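Local coordinates for CmeC (Campylobacter jejuni, PDB 4MT4), which forms a trimeric channel across the outer membrane and probably serves as the exit duct through which efflux substrates leave the cell, at residues S90-T96 / V108-F114; L176-Y180 / M214-Y218; Y393-Y397 / A417-W421. One frame throughout, in Å; residues are numbered along the deposited sequence.

Interaction 1: residues S90-T96 / V108-F114. With C8E ((hydroxyethyloxy)tri(ethyloxy)octane), chain N; C8E ((hydroxyethyloxy)tri(ethyloxy)octane), chain H.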
loop_
_atom_site.group_PDB
_atom_site.type_symbol
_atom_site.label_atom_id
_atom_site.label_comp_id
_atom_site.label_asym_id
_atom_site.label_seq_id
_atom_site.Cartn_x
_atom_site.Cartn_y
_atom_site.Cartn_z
ATOM N N SER B 90 -29.304 29.270 -31.937
ATOM C CA SER B 90 -29.653 28.051 -32.655
ATOM C C SER B 90 -30.412 28.334 -33.944
ATOM O O SER B 90 -31.051 29.374 -34.093
ATOM C CB SER B 90 -30.483 27.129 -31.761
ATOM O OG SER B 90 -31.636 27.793 -31.277
ATOM N N GLY B 91 -30.327 27.392 -34.876
ATOM C CA GLY B 91 -31.043 27.471 -36.133
ATOM C C GLY B 91 -31.407 26.078 -36.602
ATOM O O GLY B 91 -30.584 25.167 -36.550
ATOM N N SER B 92 -32.645 25.907 -37.051
ATOM C CA SER B 92 -33.112 24.598 -37.485
ATOM C C SER B 92 -34.163 24.693 -38.584
ATOM O O SER B 92 -34.962 25.626 -38.621
ATOM C CB SER B 92 -33.676 23.816 -36.297
ATOM O OG SER B 92 -34.753 24.508 -35.691
ATOM N N ARG B 93 -34.146 23.716 -39.483
ATOM C CA ARG B 93 -35.133 23.618 -40.549
ATOM C C ARG B 93 -35.803 22.255 -40.479
ATOM O O ARG B 93 -35.147 21.259 -40.184
ATOM C CB ARG B 93 -34.480 23.833 -41.914
ATOM C CG ARG B 93 -35.420 23.654 -43.093
ATOM C CD ARG B 93 -34.860 24.304 -44.345
ATOM N NE ARG B 93 -35.753 24.151 -45.490
ATOM C CZ ARG B 93 -36.797 24.935 -45.736
ATOM N NH1 ARG B 93 -37.092 25.931 -44.911
ATOM N NH2 ARG B 93 -37.551 24.720 -46.804
ATOM N N ALA B 94 -37.105 22.206 -40.738
ATOM C CA ALA B 94 -37.844 20.955 -40.615
ATOM C C ALA B 94 -38.923 20.793 -41.676
ATOM O O ALA B 94 -39.658 21.730 -41.985
ATOM C CB ALA B 94 -38.464 20.850 -39.229
ATOM N N LYS B 95 -39.006 19.590 -42.235
ATOM C CA LYS B 95 -40.127 19.221 -43.085
ATOM C C LYS B 95 -41.164 18.496 -42.242
ATOM O O LYS B 95 -41.048 17.296 -41.993
ATOM C CB LYS B 95 -39.682 18.338 -44.252
ATOM C CG LYS B 95 -40.832 17.899 -45.149
ATOM C CD LYS B 95 -40.369 17.036 -46.315
ATOM C CE LYS B 95 -40.222 15.576 -45.917
ATOM N NZ LYS B 95 -39.833 14.732 -47.083
ATOM N N THR B 96 -42.170 19.233 -41.786
ATOM C CA THR B 96 -43.220 18.649 -40.969
ATOM C C THR B 96 -44.189 17.869 -41.848
ATOM O O THR B 96 -44.722 18.397 -42.823
ATOM C CB THR B 96 -43.975 19.726 -40.173
ATOM O OG1 THR B 96 -43.067 20.374 -39.272
ATOM C CG2 THR B 96 -45.109 19.104 -39.376
ATOM N N VAL B 108 -47.640 19.317 -46.841
ATOM C CA VAL B 108 -46.276 19.259 -46.335
ATOM C C VAL B 108 -45.828 20.657 -45.916
ATOM O O VAL B 108 -46.018 21.623 -46.656
ATOM C CB VAL B 108 -45.307 18.687 -47.389
ATOM C CG1 VAL B 108 -43.887 18.684 -46.861
ATOM C CG2 VAL B 108 -45.732 17.283 -47.789
ATOM N N SER B 109 -45.243 20.767 -44.726
ATOM C CA SER B 109 -44.866 22.070 -44.187
ATOM C C SER B 109 -43.366 22.200 -43.937
ATOM O O SER B 109 -42.810 21.527 -43.072
ATOM C CB SER B 109 -45.629 22.342 -42.889
ATOM O OG SER B 109 -45.302 23.615 -42.361
ATOM N N TYR B 110 -42.720 23.076 -44.701
ATOM C CA TYR B 110 -41.320 23.414 -44.472
ATOM C C TYR B 110 -41.245 24.699 -43.656
ATOM O O TYR B 110 -41.944 25.665 -43.954
ATOM C CB TYR B 110 -40.567 23.578 -45.797
ATOM C CG TYR B 110 -40.595 22.354 -46.684
ATOM C CD1 TYR B 110 -41.639 22.142 -47.574
ATOM C CD2 TYR B 110 -39.574 21.412 -46.638
ATOM C CE1 TYR B 110 -41.670 21.026 -48.388
ATOM C CE2 TYR B 110 -39.595 20.295 -47.448
ATOM C CZ TYR B 110 -40.647 20.106 -48.322
ATOM O OH TYR B 110 -40.675 18.994 -49.131
ATOM N N GLY B 111 -40.408 24.708 -42.626
ATOM C CA GLY B 111 -40.295 25.868 -41.759
ATOM C C GLY B 111 -38.973 25.971 -41.023
ATOM O O GLY B 111 -38.259 24.982 -40.857
ATOM N N ASN B 112 -38.647 27.180 -40.578
ATOM C CA ASN B 112 -37.403 27.421 -39.861
ATOM C C ASN B 112 -37.647 27.959 -38.460
ATOM O O ASN B 112 -38.756 28.378 -38.130
ATOM C CB ASN B 112 -36.516 28.394 -40.639
ATOM C CG ASN B 112 -36.122 27.860 -41.997
ATOM O OD1 ASN B 112 -35.988 26.654 -42.186
ATOM N ND2 ASN B 112 -35.934 28.760 -42.954
ATOM N N ASP B 113 -36.599 27.946 -37.643
ATOM C CA ASP B 113 -36.666 28.480 -36.288
ATOM C C ASP B 113 -35.286 28.933 -35.823
ATOM O O ASP B 113 -34.371 28.125 -35.676
ATOM C CB ASP B 113 -37.233 27.439 -35.322
ATOM C CG ASP B 113 -37.561 28.023 -33.961
ATOM O OD1 ASP B 113 -37.932 29.216 -33.895
ATOM O OD2 ASP B 113 -37.449 27.290 -32.957
ATOM N N PHE B 114 -35.142 30.233 -35.599
ATOM C CA PHE B 114 -33.874 30.789 -35.146
ATOM C C PHE B 114 -34.020 31.402 -33.757
ATOM O O PHE B 114 -34.949 32.164 -33.504
ATOM C CB PHE B 114 -33.362 31.834 -36.139
ATOM C CG PHE B 114 -33.120 31.291 -37.520
ATOM C CD1 PHE B 114 -31.929 30.654 -37.831
ATOM C CD2 PHE B 114 -34.085 31.417 -38.505
ATOM C CE1 PHE B 114 -31.705 30.153 -39.100
ATOM C CE2 PHE B 114 -33.868 30.919 -39.776
ATOM C CZ PHE B 114 -32.676 30.286 -40.073
HETATM C C1 C8E N . -20.541 20.609 -40.917
HETATM C C2 C8E N . -21.154 21.948 -40.682
HETATM C C3 C8E N . -22.559 22.151 -41.142
HETATM C C4 C8E N . -23.280 23.362 -40.659
HETATM C C5 C8E N . -24.769 23.291 -40.607
HETATM C C6 C8E N . -25.448 23.993 -39.482
HETATM C C7 C8E N . -26.823 23.544 -39.123
HETATM C C8 C8E N . -27.897 24.575 -39.084
HETATM O O9 C8E N . -28.912 24.474 -40.011
HETATM C C10 C8E N . -30.085 25.162 -39.796
HETATM C C11 C8E N . -31.021 25.305 -40.945
HETATM O O12 C8E N . -30.652 26.162 -41.957
HETATM C C13 C8E N . -31.567 27.073 -42.435
HETATM C C14 C8E N . -31.411 27.527 -43.845
HETATM O O15 C8E N . -32.225 28.553 -44.269
HETATM C C16 C8E N . -32.170 29.763 -43.612
HETATM C C17 C8E N . -33.117 30.826 -44.049
HETATM O O18 C8E N . -33.440 31.808 -43.140
HETATM C C19 C8E N . -34.545 32.593 -43.369
HETATM C C20 C8E N . -35.767 31.927 -43.907
HETATM O O21 C8E N . -36.830 31.715 -43.051
HETATM C C1 C8E H . -28.322 9.557 -43.724
HETATM C C2 C8E H . -29.093 9.988 -44.927
HETATM C C3 C8E H . -29.617 11.382 -44.955
HETATM C C4 C8E H . -30.502 11.761 -46.092
HETATM C C5 C8E H . -30.829 13.205 -46.252
HETATM C C6 C8E H . -32.038 13.548 -47.054
HETATM C C7 C8E H . -32.260 14.989 -47.351
HETATM C C8 C8E H . -33.578 15.381 -47.925
HETATM O O9 C8E H . -33.572 16.434 -48.811
HETATM C C10 C8E H . -34.680 17.246 -48.904
HETATM C C11 C8E H . -34.695 18.267 -49.988
HETATM O O12 C8E H . -35.840 19.012 -50.154
HETATM C C13 C8E H . -37.070 18.469 -49.851
HETATM C C14 C8E H . -38.038 18.244 -50.964
HETATM O O15 C8E H . -37.895 17.103 -51.723
HETATM C C16 C8E H . -38.791 16.854 -52.740
HETATM C C17 C8E H . -40.240 16.955 -52.409
HETATM O O18 C8E H . -40.980 15.792 -52.390
HETATM C C19 C8E H . -40.396 14.610 -51.985
HETATM C C20 C8E H . -40.417 14.273 -50.532
HETATM O O21 C8E H . -39.954 13.027 -50.157
HETATM O O HOH W 1 -33.474 27.067 -33.433
#
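Arg-93 NH1 donates to Asn-112 OD1 at 3.0 Å from an unexpected direction: the N-H points well (160°) and OD1 lies near the guanidinium plane, yet the donor stands above the amide carbonyl plane, not on a lone pair. With CG anti to the backbone N (chi1 176°) and the chain extended to NE, Arg-93 passes Asn-112 and brings NH2 3.4 Å from Tyr-110 CB. Asparagine suits this place because its ND2 can donate in turn, to O21 of the detergent C8E of chain N at 3.1 Å. On the same face the aliphatic part of Lys-95 runs beside the Tyr-110 ring, with CD 3.4 Å from the tyrosine OH. Gly-91, lacking a side chain, lets Phe-114 CD1 approach its CA to 3.7 Å. Ser-92, Ala-94 and Thr-96, all small, share the other face with Asp-113 and Ser-109. A water donates to Asp-113 O at 2.6 Å while also hydrogen-bonded to Ser-90 OG. The strands themselves form an antiparallel ladder, hydrogen-bonded at Ser-92/Asp-113, Ala-94/Gly-111 and Thr-96/Ser-109. Strand 109-124 pairs onward with strand 299-310, while strand 84-96 pairs antiparallel with a strand of the second subunit, carrying the beta barrel across the interface.

Interaction 2: residues L176-Y180 / M214-Y218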
loop_
_atom_site.group_PDB
_atom_site.type_symbol
_atom_site.label_atom_id
_atom_site.label_comp_id
_atom_site.label_asym_id
_atom_site.label_seq_id
_atom_site.Cartn_x
_atom_site.Cartn_y
_atom_site.Cartn_z
ATOM N N LEU B 176 35.508 0.699 11.962
ATOM C CA LEU B 176 35.879 -0.536 11.285
ATOM C C LEU B 176 37.031 -0.307 10.308
ATOM O O LEU B 176 37.678 -1.257 9.868
ATOM C CB LEU B 176 34.669 -1.133 10.564
ATOM C CG LEU B 176 33.777 -2.019 11.438
ATOM C CD1 LEU B 176 32.374 -2.127 10.868
ATOM C CD2 LEU B 176 34.399 -3.395 11.567
ATOM N N LYS B 177 37.285 0.955 9.973
ATOM C CA LYS B 177 38.436 1.300 9.148
ATOM C C LYS B 177 39.719 1.079 9.937
ATOM O O LYS B 177 40.624 0.374 9.485
ATOM C CB LYS B 177 38.361 2.751 8.668
ATOM C CG LYS B 177 39.581 3.199 7.876
ATOM C CD LYS B 177 39.476 4.650 7.437
ATOM C CE LYS B 177 40.713 5.080 6.659
ATOM N NZ LYS B 177 40.647 6.506 6.229
ATOM N N GLU B 178 39.785 1.684 11.119
ATOM C CA GLU B 178 40.928 1.528 12.013
ATOM C C GLU B 178 41.108 0.080 12.442
ATOM O O GLU B 178 42.230 -0.417 12.526
ATOM C CB GLU B 178 40.765 2.420 13.246
ATOM C CG GLU B 178 41.536 1.953 14.479
ATOM C CD GLU B 178 43.040 1.973 14.286
ATOM O OE1 GLU B 178 43.523 2.657 13.358
ATOM O OE2 GLU B 178 43.739 1.299 15.071
ATOM N N ALA B 179 39.991 -0.585 12.720
ATOM C CA ALA B 179 40.005 -1.990 13.100
ATOM C C ALA B 179 40.608 -2.838 11.988
ATOM O O ALA B 179 41.240 -3.859 12.246
ATOM C CB ALA B 179 38.601 -2.466 13.431
ATOM N N TYR B 180 40.413 -2.400 10.750
ATOM C CA TYR B 180 40.973 -3.087 9.594
ATOM C C TYR B 180 42.457 -2.778 9.426
ATOM O O TYR B 180 43.248 -3.664 9.103
ATOM C CB TYR B 180 40.213 -2.701 8.325
ATOM C CG TYR B 180 40.932 -3.078 7.048
ATOM C CD1 TYR B 180 40.961 -4.395 6.607
ATOM C CD2 TYR B 180 41.579 -2.117 6.282
ATOM C CE1 TYR B 180 41.617 -4.743 5.443
ATOM C CE2 TYR B 180 42.237 -2.456 5.117
ATOM C CZ TYR B 180 42.252 -3.771 4.701
ATOM O OH TYR B 180 42.907 -4.112 3.539
ATOM N N MET B 214 37.877 -8.766 9.273
ATOM C CA MET B 214 37.801 -7.320 9.442
ATOM C C MET B 214 37.532 -6.622 8.112
ATOM O O MET B 214 36.733 -5.691 8.044
ATOM C CB MET B 214 39.089 -6.779 10.064
ATOM C CG MET B 214 39.273 -7.141 11.532
ATOM S SD MET B 214 37.953 -6.511 12.588
ATOM C CE MET B 214 38.534 -7.023 14.197
ATOM N N ALA B 215 38.198 -7.082 7.058
ATOM C CA ALA B 215 38.017 -6.515 5.724
ATOM C C ALA B 215 36.588 -6.725 5.236
ATOM O O ALA B 215 36.024 -5.877 4.546
ATOM C CB ALA B 215 39.007 -7.128 4.744
ATOM N N LEU B 216 36.009 -7.860 5.608
ATOM C CA LEU B 216 34.632 -8.179 5.256
ATOM C C LEU B 216 33.656 -7.294 6.024
ATOM O O LEU B 216 32.706 -6.759 5.455
ATOM C CB LEU B 216 34.338 -9.654 5.536
ATOM C CG LEU B 216 32.922 -10.144 5.235
ATOM C CD1 LEU B 216 32.568 -9.899 3.776
ATOM C CD2 LEU B 216 32.780 -11.616 5.587
ATOM N N GLN B 217 33.903 -7.140 7.321
ATOM C CA GLN B 217 33.076 -6.291 8.173
ATOM C C GLN B 217 33.186 -4.830 7.754
ATOM O O GLN B 217 32.212 -4.082 7.815
ATOM C CB GLN B 217 33.478 -6.443 9.640
ATOM C CG GLN B 217 33.231 -7.826 10.214
ATOM C CD GLN B 217 33.872 -8.015 11.574
ATOM O OE1 GLN B 217 34.652 -8.946 11.781
ATOM N NE2 GLN B 217 33.546 -7.132 12.511
ATOM N N TYR B 218 34.380 -4.437 7.326
ATOM C CA TYR B 218 34.642 -3.073 6.885
ATOM C C TYR B 218 33.776 -2.710 5.677
ATOM O O TYR B 218 33.085 -1.689 5.687
ATOM C CB TYR B 218 36.128 -2.905 6.551
ATOM C CG TYR B 218 36.562 -1.488 6.230
ATOM C CD1 TYR B 218 35.775 -0.395 6.576
ATOM C CD2 TYR B 218 37.762 -1.246 5.573
ATOM C CE1 TYR B 218 36.173 0.895 6.276
ATOM C CE2 TYR B 218 38.168 0.036 5.271
ATOM C CZ TYR B 218 37.372 1.105 5.625
ATOM O OH TYR B 218 37.774 2.385 5.323
#
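Tyr-218 turns one ring face to the backbone of the opposing helix, where Leu-176 O and Lys-177 CA lie over it, both offset toward the rim. The lysine CA makes a CH-pi contact, 3.8 Å from the centroid of the Tyr-218 ring and 20° off its normal. CG of Tyr-218 is anti to the backbone N (chi1 -173°), which swings the ring across to the 176-180 helix. Lys-177 is extended and lies alongside the tyrosine, pointing the same way, so that its CG comes 3.2 Å from Tyr-218 OH. A long chain suits this site because its CB, CG and CD methylenes can run past the hydroxyl end of Tyr-218 while the charged end leads away from the partner helix; Tyr-218 also has a cation-pi partner in Lys-222.

Tyr-180 comes at Tyr-218 from the neighbouring turn, the two side chains crossing at about a right angle. Their closest atoms are Tyr-180 CG and Tyr-218 CD2, 3.9 Å apart, with the ring planes inclined at 33°. The CD1/CE1 side of the Tyr-180 ring rests on Ala-215, whose CB is 3.6 Å from Tyr-180 CE1; a methyl is small enough to let the ring lie close to the helix. At the other flank Leu-176 spreads its branches, CD1 toward Gln-217 O and CD2 to 3.7 Å from Gln-217 CB, while the Gln-217 amide oxygen is held by Ser-213. Met-214, bent at chi2, sets its SD 4.2 Å from Ala-179 CB.

Helices 129-195 and 201-236 thus pack antiparallel, their local axes 8.9 Å apart, with 214-218 lying in a predicted coiled coil. No hydrogen bond joins the two segments, which implies that apolar and aromatic fit, rather than directional polar bonds, holds this pair of turns together.

Interaction 3: residues Y393-Y397 / A417-W421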
loop_
_atom_site.group_PDB
_atom_site.type_symbol
_atom_site.label_atom_id
_atom_site.label_comp_id
_atom_site.label_asym_id
_atom_site.label_seq_id
_atom_site.Cartn_x
_atom_site.Cartn_y
_atom_site.Cartn_z
ATOM N N TYR B 393 35.600 -2.587 28.035
ATOM C CA TYR B 393 36.187 -3.445 27.009
ATOM C C TYR B 393 37.425 -2.818 26.381
ATOM O O TYR B 393 38.284 -3.521 25.851
ATOM C CB TYR B 393 35.160 -3.767 25.919
ATOM C CG TYR B 393 34.218 -4.896 26.277
ATOM C CD1 TYR B 393 34.669 -6.210 26.329
ATOM C CD2 TYR B 393 32.881 -4.649 26.558
ATOM C CE1 TYR B 393 33.814 -7.245 26.656
ATOM C CE2 TYR B 393 32.018 -5.679 26.885
ATOM C CZ TYR B 393 32.490 -6.974 26.933
ATOM O OH TYR B 393 31.635 -8.002 27.259
ATOM N N LYS B 394 37.517 -1.494 26.439
ATOM C CA LYS B 394 38.687 -0.798 25.917
ATOM C C LYS B 394 39.876 -0.958 26.860
ATOM O O LYS B 394 40.998 -1.203 26.418
ATOM C CB LYS B 394 38.390 0.685 25.699
ATOM C CG LYS B 394 39.553 1.459 25.097
ATOM C CD LYS B 394 39.276 2.952 25.051
ATOM C CE LYS B 394 40.479 3.708 24.511
ATOM N NZ LYS B 394 40.283 5.182 24.556
ATOM N N ARG B 395 39.624 -0.816 28.158
ATOM C CA ARG B 395 40.666 -1.002 29.162
ATOM C C ARG B 395 41.157 -2.444 29.155
ATOM O O ARG B 395 42.345 -2.704 29.326
ATOM C CB ARG B 395 40.154 -0.624 30.554
ATOM C CG ARG B 395 41.192 -0.770 31.661
ATOM C CD ARG B 395 42.422 0.078 31.379
ATOM N NE ARG B 395 43.446 -0.068 32.410
ATOM C CZ ARG B 395 44.739 -0.255 32.159
ATOM N NH1 ARG B 395 45.172 -0.322 30.906
ATOM N NH2 ARG B 395 45.600 -0.376 33.160
ATOM N N ILE B 396 40.228 -3.375 28.960
ATOM C CA ILE B 396 40.562 -4.788 28.827
ATOM C C ILE B 396 41.499 -5.006 27.642
ATOM O O ILE B 396 42.478 -5.746 27.739
ATOM C CB ILE B 396 39.297 -5.654 28.650
ATOM C CG1 ILE B 396 38.468 -5.659 29.937
ATOM C CG2 ILE B 396 39.673 -7.076 28.260
ATOM C CD1 ILE B 396 37.138 -6.368 29.804
ATOM N N TYR B 397 41.194 -4.345 26.529
ATOM C CA TYR B 397 42.024 -4.432 25.333
ATOM C C TYR B 397 43.411 -3.841 25.562
ATOM O O TYR B 397 44.412 -4.401 25.116
ATOM C CB TYR B 397 41.357 -3.722 24.155
ATOM C CG TYR B 397 42.315 -3.446 23.017
ATOM C CD1 TYR B 397 42.737 -4.470 22.178
ATOM C CD2 TYR B 397 42.806 -2.166 22.786
ATOM C CE1 TYR B 397 43.617 -4.228 21.142
ATOM C CE2 TYR B 397 43.687 -1.915 21.752
ATOM C CZ TYR B 397 44.089 -2.949 20.932
ATOM O OH TYR B 397 44.966 -2.703 19.900
ATOM N N ALA B 417 39.830 -10.065 22.509
ATOM C CA ALA B 417 39.666 -8.879 23.342
ATOM C C ALA B 417 39.508 -7.631 22.480
ATOM O O ALA B 417 38.751 -6.719 22.816
ATOM C CB ALA B 417 40.848 -8.728 24.287
ATOM N N ARG B 418 40.228 -7.613 21.364
ATOM C CA ARG B 418 40.170 -6.515 20.410
ATOM C C ARG B 418 38.832 -6.487 19.669
ATOM O O ARG B 418 38.268 -5.420 19.424
ATOM C CB ARG B 418 41.326 -6.636 19.417
ATOM C CG ARG B 418 41.285 -5.679 18.243
ATOM C CD ARG B 418 42.410 -6.000 17.268
ATOM N NE ARG B 418 42.203 -5.390 15.960
ATOM C CZ ARG B 418 42.753 -4.243 15.579
ATOM N NH1 ARG B 418 43.545 -3.579 16.410
ATOM N NH2 ARG B 418 42.512 -3.762 14.368
ATOM N N GLN B 419 38.326 -7.667 19.324
ATOM C CA GLN B 419 37.035 -7.790 18.654
ATOM C C GLN B 419 35.906 -7.351 19.581
ATOM O O GLN B 419 34.918 -6.762 19.142
ATOM C CB GLN B 419 36.802 -9.230 18.192
ATOM C CG GLN B 419 35.485 -9.455 17.466
ATOM C CD GLN B 419 35.495 -8.898 16.056
ATOM O OE1 GLN B 419 34.993 -7.803 15.802
ATOM N NE2 GLN B 419 36.069 -9.654 15.127
ATOM N N ASN B 420 36.066 -7.642 20.868
ATOM C CA ASN B 420 35.075 -7.275 21.874
ATOM C C ASN B 420 34.961 -5.764 22.041
ATOM O O ASN B 420 33.861 -5.235 22.203
ATOM C CB ASN B 420 35.412 -7.926 23.216
ATOM C CG ASN B 420 35.182 -9.423 23.211
ATOM O OD1 ASN B 420 34.433 -9.946 22.386
ATOM N ND2 ASN B 420 35.824 -10.124 24.139
ATOM N N TRP B 421 36.099 -5.075 22.008
ATOM C CA TRP B 421 36.113 -3.617 22.074
ATOM C C TRP B 421 35.406 -3.028 20.859
ATOM O O TRP B 421 34.610 -2.096 20.982
ATOM C CB TRP B 421 37.545 -3.088 22.161
ATOM C CG TRP B 421 37.636 -1.586 22.164
ATOM C CD1 TRP B 421 36.707 -0.707 22.644
ATOM C CD2 TRP B 421 38.711 -0.787 21.650
ATOM N NE1 TRP B 421 37.139 0.585 22.465
ATOM C CE2 TRP B 421 38.366 0.563 21.857
ATOM C CE3 TRP B 421 39.933 -1.084 21.037
ATOM C CZ2 TRP B 421 39.197 1.613 21.474
ATOM C CZ3 TRP B 421 40.757 -0.039 20.657
ATOM C CH2 TRP B 421 40.386 1.292 20.878
HETATM O O HOH W 2 38.042 -6.127 25.241
#
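A single water joins Tyr-393 and Ala-417, donating to Ala-417 O at 2.6 Å and to Tyr-393 O at 2.7 Å. It sits inside an antiparallel helical hairpin, the neighbouring turns of helices 339-405 and 411-445, whose local axes approach to 8.5 Å. Each carbonyl also accepts its own helical bond, Tyr-393 O from Tyr-397 N and Ala-417 O from Trp-421 N, so the water adds a second donor to both. Alanine suits the close approach here: its small side chain faces the partner helix, with Ile-396 CG2 touching its CB.

Around this centre the packing is largely aromatic. Tyr-397 and Trp-421 lie with planes 27° apart but slid so far that they barely overlap; Trp-421 CE3 sits over the tyrosine face, 3.5 Å from Tyr-397 CD2. A chi1 of 164° carries the Tyr-397 ring away from its own N and in between Trp-421 and Arg-418. The aliphatic root of Arg-418 packs on it, CB 3.7 Å from Tyr-397 CE1, while the guanidinium NH2 probably hydrogen-bonds to Ala-179 O of helix 129-195. Tyr-393 lies toward the other side, its CD1 3.6 Å from Asn-420 CB and the carbonyl O of Asn-420 over its face; beyond, it packs on Ala-209 of the third subunit.

Lysine is well placed beside the indole, since its aliphatic chain offers C-H groups to the flat aromatic face. Lys-394 CB lies over the five-membered ring of Trp-421, 3.8 Å from its centroid, and CG follows over the same indole face, 3.6 Å from Trp-421 CZ2.

Along the chain the three contacts come in series: interaction 1 closes before interaction 2 opens, and interaction 3 follows. Interactions 2 and 3 lie on the same side of the chain's centre, their own centres about 15 Å apart, and join helices 129-195 and 201-236 in one case and 339-405 and 411-445 in the other. They touch directly, Gln-419 packing against Met-214 and Gln-217, consistent with the two hairpins packing side by side in the helical part of the channel wall. Interaction 1 sits in the beta barrel on the opposite side, about 79 Å from interaction 2 by nearest atoms. Neighbouring subunits adjoin all three, so both barrel and helical regions contribute to the trimeric channel.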